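USG-1 protein homolog (Pseudomonas aeruginosa, PDB 2HJS) probably acts as an NAD(P)-dependent oxidoreductase of the aspartate-semialdehyde dehydrogenase family, with a nucleotide-binding domain and a dimerisation domain, although its own reaction is not established. Local coordinates at residues Glu79-His84 with Gly100-Ser105; Ser94-Ser99 with Leu324-Leu329. All blocks are in the same frame, centred on the assembly; numbering follows the deposited sequence. Where two conformers were deposited one is given.

Interaction 1: residues Glu79-His84 with Gly100-Ser105; sequences EVSRAH and GALEPS
Arg82 NE and Ala101 O are joined by one water, which accepts the N-H of Arg82 NE at 2.8 Å and donates to Ala101 O at 3.1 Å. The water lies in the guanidinium plane, at its edge. A bend in the arginine chain at chi3 (-128°) turns the flat group back over its own helix, with Glu79 CA under one face, off its centre, while NE still addresses the loop. Direct contact is made lower down, where the methyl of Ala101 sits against two successive helix side chains: Ala101 CB lies 3.8 Å from Ser81 CB and 4.2 Å from Arg82 CG. Ser81 has two modelled conformers; in the one described, and so with less certainty, its OG is 3.7 Å from Ala101 CB and 4.0 Å from Leu102 CD1. A type I turn from Gly100 to Glu103, closed by the Glu103 N to Gly100 O bond of 3.2 Å, places Ala101 and Leu102 at its middle positions; Gly100 enters it with positive phi, and Leu102 goes on to meet Ala85 and Glu86 further along the same helix. In the topology this is the loop leaving parallel strand 94-97 and folding onto helix 78-90, the helix of the beta-alpha-beta crossover from strand 71-74, within the Rossmann-type nucleotide-binding domain. In that conformer Ser81 OG, anti to its backbone N (chi1 176°), hydrogen-bonds Asp97 OD2, which Ala101 N approaches only weakly. Loop and helix therefore meet directly through carbon against carbon and hydroxyl, while their polar links run through a water and through the carboxylate of Asp97, whose bond is consistent with holding Ser81 in this conformer.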
loop_
_atom_site.group_PDB
_atom_site.type_symbol
_atom_site.label_atom_id
_atom_site.label_comp_id
_atom_site.label_asym_id
_atom_site.label_seq_id
_atom_site.Cartn_x
_atom_site.Cartn_y
_atom_site.Cartn_z
ATOM N N GLU A 79 4.292 -27.581 -7.491
ATOM C CA GLU A 79 4.750 -28.740 -8.259
ATOM C C GLU A 79 4.601 -30.064 -7.487
ATOM O O GLU A 79 4.289 -31.113 -8.070
ATOM C CB GLU A 79 6.175 -28.545 -8.797
ATOM C CG GLU A 79 7.246 -28.277 -7.732
ATOM C CD GLU A 79 8.659 -28.652 -8.205
ATOM O OE1 GLU A 79 9.360 -29.396 -7.455
ATOM O OE2 GLU A 79 9.055 -28.226 -9.331
ATOM N N VAL A 80 4.811 -30.005 -6.173
ATOM C CA VAL A 80 4.576 -31.167 -5.309
ATOM C C VAL A 80 3.087 -31.587 -5.336
ATOM O O VAL A 80 2.779 -32.769 -5.419
ATOM C CB VAL A 80 5.110 -30.946 -3.867
ATOM C CG1 VAL A 80 4.811 -32.153 -2.984
ATOM C CG2 VAL A 80 6.611 -30.664 -3.892
ATOM N N SER A 81 2.187 -30.610 -5.267
ATOM C CA SER A 81 0.760 -30.881 -5.377
ATOM C C SER A 81 0.398 -31.522 -6.725
ATOM O O SER A 81 -0.322 -32.515 -6.759
ATOM C CB SER A 81 -0.045 -29.602 -5.177
ATOM O OG SER A 81 -1.424 -29.853 -5.380
ATOM N N ARG A 82 0.896 -30.949 -7.821
ATOM C CA ARG A 82 0.646 -31.482 -9.173
ATOM C C ARG A 82 1.110 -32.925 -9.293
ATOM O O ARG A 82 0.441 -33.757 -9.912
ATOM C CB ARG A 82 1.372 -30.660 -10.233
ATOM C CG ARG A 82 0.731 -29.331 -10.569
ATOM C CD ARG A 82 1.478 -28.660 -11.719
ATOM N NE ARG A 82 1.834 -27.311 -11.330
ATOM C CZ ARG A 82 3.075 -26.848 -11.224
ATOM N NH1 ARG A 82 4.116 -27.610 -11.522
ATOM N NH2 ARG A 82 3.257 -25.594 -10.836
ATOM N N ALA A 83 2.258 -33.211 -8.686
ATOM C CA ALA A 83 2.857 -34.531 -8.755
ATOM C C ALA A 83 2.146 -35.552 -7.868
ATOM O O ALA A 83 2.168 -36.750 -8.174
ATOM C CB ALA A 83 4.343 -34.461 -8.426
ATOM N N HIS A 84 1.506 -35.102 -6.787
ATOM C CA HIS A 84 0.992 -36.055 -5.789
ATOM C C HIS A 84 -0.467 -35.935 -5.332
ATOM O O HIS A 84 -1.002 -36.912 -4.839
ATOM C CB HIS A 84 1.882 -36.072 -4.534
ATOM C CG HIS A 84 3.287 -36.514 -4.788
ATOM N ND1 HIS A 84 3.638 -37.839 -4.942
ATOM C CD2 HIS A 84 4.434 -35.804 -4.902
ATOM C CE1 HIS A 84 4.939 -37.924 -5.153
ATOM N NE2 HIS A 84 5.445 -36.704 -5.129
ATOM N N GLY A 100 -3.073 -24.185 -4.246
ATOM C CA GLY A 100 -3.997 -23.842 -5.340
ATOM C C GLY A 100 -3.671 -24.428 -6.709
ATOM O O GLY A 100 -4.261 -24.015 -7.724
ATOM N N ALA A 101 -2.756 -25.403 -6.743
ATOM C CA ALA A 101 -2.204 -25.933 -7.992
ATOM C C ALA A 101 -3.254 -26.546 -8.900
ATOM O O ALA A 101 -3.051 -26.599 -10.108
ATOM C CB ALA A 101 -1.123 -26.963 -7.701
ATOM N N LEU A 102 -4.360 -27.014 -8.318
ATOM C CA LEU A 102 -5.378 -27.776 -9.057
ATOM C C LEU A 102 -6.731 -27.066 -9.154
ATOM O O LEU A 102 -7.758 -27.685 -9.499
ATOM C CB LEU A 102 -5.546 -29.168 -8.450
ATOM C CG LEU A 102 -4.251 -29.981 -8.357
ATOM C CD1 LEU A 102 -4.483 -31.175 -7.506
ATOM C CD2 LEU A 102 -3.719 -30.391 -9.744
ATOM N N GLU A 103 -6.712 -25.774 -8.827
ATOM C CA GLU A 103 -7.834 -24.882 -9.040
ATOM C C GLU A 103 -8.056 -24.661 -10.541
ATOM O O GLU A 103 -7.128 -24.844 -11.341
ATOM C CB GLU A 103 -7.582 -23.525 -8.353
ATOM C CG GLU A 103 -7.828 -23.569 -6.853
ATOM C CD GLU A 103 -7.382 -22.309 -6.117
ATOM O OE1 GLU A 103 -6.798 -21.367 -6.731
ATOM O OE2 GLU A 103 -7.615 -22.263 -4.892
ATOM N N PRO A 104 -9.279 -24.253 -10.926
ATOM C CA PRO A 104 -10.431 -24.070 -10.035
ATOM C C PRO A 104 -11.413 -25.245 -9.912
ATOM O O PRO A 104 -12.262 -25.221 -9.021
ATOM C CB PRO A 104 -11.152 -22.887 -10.682
ATOM C CG PRO A 104 -10.898 -23.079 -12.181
ATOM C CD PRO A 104 -9.588 -23.855 -12.314
ATOM N N SER A 105 -11.310 -26.251 -10.779
ATOM C CA SER A 105 -12.359 -27.257 -10.861
ATOM C C SER A 105 -12.001 -28.607 -10.248
ATOM O O SER A 105 -12.859 -29.245 -9.634
ATOM C CB SER A 105 -12.843 -27.430 -12.306
ATOM O OG SER A 105 -11.865 -28.064 -13.105
HETATM O O HOH W 1 -0.361 -25.501 -11.174
#

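Interaction 2: residues Ser94-Ser99 with Leu324-Leu329; sequences SVIDLS and LNAVLL
Strand 94-97 runs past one side of segment 324-329 of helix 317-336 and comes nearest at Ile96 and Ala326, whose CA atoms are 6.9 Å apart. This approach is consistent with the small side chain of Ala326, and the helical hydrogen bonding continues through the contact, with Leu329 N bonded to Asn325 O. Alternation along the strand turns Ile96 toward the helix and Asp97 away from it. Leu98, just past the strand, holds its isopropyl end against the alanine methyl: Leu98 CD2 lies 3.7 Å from Ala326 CB, with its CG and CD1 almost equally near, so the methyl faces the whole fork of the leucine. Ile96 works with both branches. Its CG2 is 4.2 Å from Ala326 CB and 4.0 Å from Leu329 CD2, while its CD1 passes Ala326 O at 3.9 Å; the side chains of Ile96 and Leu329 run across each other at a slant. This joins the C-terminal helix 317-336, from far along the chain, to the strand next to the 127-129 edge of the Rossmann-type sheet. Helix 17-28 shares that layer, with Leu22 touching Ala326 and Val18 touching Leu98, whereas Val95 points to the other face and meets Ala85 and Ala88 of helix 78-90. Where the strand ends, Asp97 forms an Asx turn. Its OD1 takes Ser99 N at 3.0 Å from above the carboxylate plane, 64° out of it, and takes Ser99 OG at 2.7 Å through the syn lone pair. Beyond the contact, Leu98 O accepts a hydrogen bond from Arg217 NH2.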
loop_
_atom_site.group_PDB
_atom_site.type_symbol
_atom_site.label_atom_id
_atom_site.label_comp_id
_atom_site.label_asym_id
_atom_site.label_seq_id
_atom_site.Cartn_x
_atom_site.Cartn_y
_atom_site.Cartn_z
ATOM N N SER A 94 -8.138 -37.987 1.662
ATOM C CA SER A 94 -8.750 -36.712 1.360
ATOM C C SER A 94 -7.642 -35.662 1.380
ATOM O O SER A 94 -6.735 -35.712 2.215
ATOM C CB SER A 94 -9.809 -36.354 2.395
ATOM O OG SER A 94 -11.028 -37.016 2.151
ATOM N N VAL A 95 -7.701 -34.714 0.463
ATOM C CA VAL A 95 -6.597 -33.772 0.321
ATOM C C VAL A 95 -7.076 -32.369 0.504
ATOM O O VAL A 95 -8.071 -31.952 -0.110
ATOM C CB VAL A 95 -5.894 -33.939 -1.046
ATOM C CG1 VAL A 95 -4.824 -32.875 -1.253
ATOM C CG2 VAL A 95 -5.286 -35.321 -1.150
ATOM N N ILE A 96 -6.365 -31.621 1.340
ATOM C CA ILE A 96 -6.536 -30.180 1.369
ATOM C C ILE A 96 -5.243 -29.540 0.854
ATOM O O ILE A 96 -4.201 -29.640 1.506
ATOM C CB ILE A 96 -6.891 -29.663 2.769
ATOM C CG1 ILE A 96 -8.273 -30.171 3.187
ATOM C CG2 ILE A 96 -6.876 -28.108 2.824
ATOM C CD1 ILE A 96 -8.415 -30.194 4.685
ATOM N N ASP A 97 -5.315 -28.906 -0.317
ATOM C CA ASP A 97 -4.134 -28.371 -0.970
ATOM C C ASP A 97 -4.055 -26.855 -0.809
ATOM O O ASP A 97 -4.916 -26.142 -1.287
ATOM C CB ASP A 97 -4.169 -28.728 -2.461
ATOM C CG ASP A 97 -2.984 -28.139 -3.247
ATOM O OD1 ASP A 97 -1.938 -27.808 -2.634
ATOM O OD2 ASP A 97 -3.109 -27.994 -4.491
ATOM N N LEU A 98 -3.016 -26.365 -0.140
ATOM C CA LEU A 98 -2.904 -24.944 0.132
ATOM C C LEU A 98 -2.231 -24.171 -1.026
ATOM O O LEU A 98 -2.186 -22.964 -0.996
ATOM C CB LEU A 98 -2.159 -24.703 1.446
ATOM C CG LEU A 98 -2.841 -25.135 2.781
ATOM C CD1 LEU A 98 -2.869 -26.682 3.060
ATOM C CD2 LEU A 98 -2.155 -24.479 3.918
ATOM N N SER A 99 -1.719 -24.876 -2.033
ATOM C CA SER A 99 -0.929 -24.245 -3.090
ATOM C C SER A 99 -1.816 -23.746 -4.229
ATOM O O SER A 99 -1.372 -22.995 -5.076
ATOM C CB SER A 99 0.086 -25.239 -3.637
ATOM O OG SER A 99 -0.584 -26.243 -4.362
ATOM N N LEU A 324 -4.311 -21.879 9.548
ATOM C CA LEU A 324 -5.507 -22.079 10.373
ATOM C C LEU A 324 -6.727 -22.322 9.496
ATOM O O LEU A 324 -7.522 -23.195 9.798
ATOM C CB LEU A 324 -5.749 -20.917 11.342
ATOM C CG LEU A 324 -6.946 -21.122 12.278
ATOM C CD1 LEU A 324 -6.758 -22.373 13.161
ATOM C CD2 LEU A 324 -7.127 -19.883 13.127
ATOM N N ASN A 325 -6.868 -21.598 8.389
ATOM C CA ASN A 325 -8.004 -21.884 7.500
ATOM C C ASN A 325 -8.008 -23.337 6.988
ATOM O O ASN A 325 -9.063 -23.985 6.918
ATOM C CB ASN A 325 -8.066 -20.885 6.335
ATOM C CG ASN A 325 -8.609 -19.531 6.758
ATOM O OD1 ASN A 325 -9.625 -19.454 7.459
ATOM N ND2 ASN A 325 -7.941 -18.442 6.318
ATOM N N ALA A 326 -6.828 -23.851 6.637
ATOM C CA ALA A 326 -6.693 -25.232 6.187
ATOM C C ALA A 326 -7.098 -26.207 7.309
ATOM O O ALA A 326 -7.825 -27.172 7.085
ATOM C CB ALA A 326 -5.258 -25.501 5.714
ATOM N N VAL A 327 -6.636 -25.941 8.521
ATOM C CA VAL A 327 -6.937 -26.807 9.654
ATOM C C VAL A 327 -8.444 -26.761 9.996
ATOM O O VAL A 327 -9.058 -27.797 10.236
ATOM C CB VAL A 327 -6.071 -26.441 10.878
ATOM C CG1 VAL A 327 -6.478 -27.264 12.098
ATOM C CG2 VAL A 327 -4.576 -26.666 10.581
ATOM N N LEU A 328 -9.029 -25.565 9.996
ATOM C CA LEU A 328 -10.462 -25.417 10.240
ATOM C C LEU A 328 -11.291 -26.239 9.256
ATOM O O LEU A 328 -12.293 -26.856 9.656
ATOM C CB LEU A 328 -10.862 -23.938 10.188
ATOM C CG LEU A 328 -10.376 -23.017 11.315
ATOM C CD1 LEU A 328 -10.723 -21.561 10.988
ATOM C CD2 LEU A 328 -10.987 -23.409 12.646
ATOM N N LEU A 329 -10.870 -26.251 7.981
ATOM C CA LEU A 329 -11.471 -27.079 6.928
ATOM C C LEU A 329 -11.344 -28.558 7.228
ATOM O O LEU A 329 -12.310 -29.302 7.089
ATOM C CB LEU A 329 -10.855 -26.747 5.553
ATOM C CG LEU A 329 -11.401 -27.468 4.306
ATOM C CD1 LEU A 329 -12.924 -27.325 4.213
ATOM C CD2 LEU A 329 -10.728 -26.897 3.037
#

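Overall arrangement
Both interactions depend on strand 94-97 and the chain that leaves it, but on different layers of the nucleotide-binding domain. Interaction 2 is buried and its side-chain contacts are apolar, tying the sheet to a helix from the far end of the chain. Interaction 1, about 13 Å away between centres, is only partly buried and local in sequence; at its exposed Arg82 it takes in a bridging water. Asp97, from 94-99, lies where the two contacts join. Ser81 CB of interaction 1 also packs on Ser99 OG of interaction 2, so the two contacts adjoin directly.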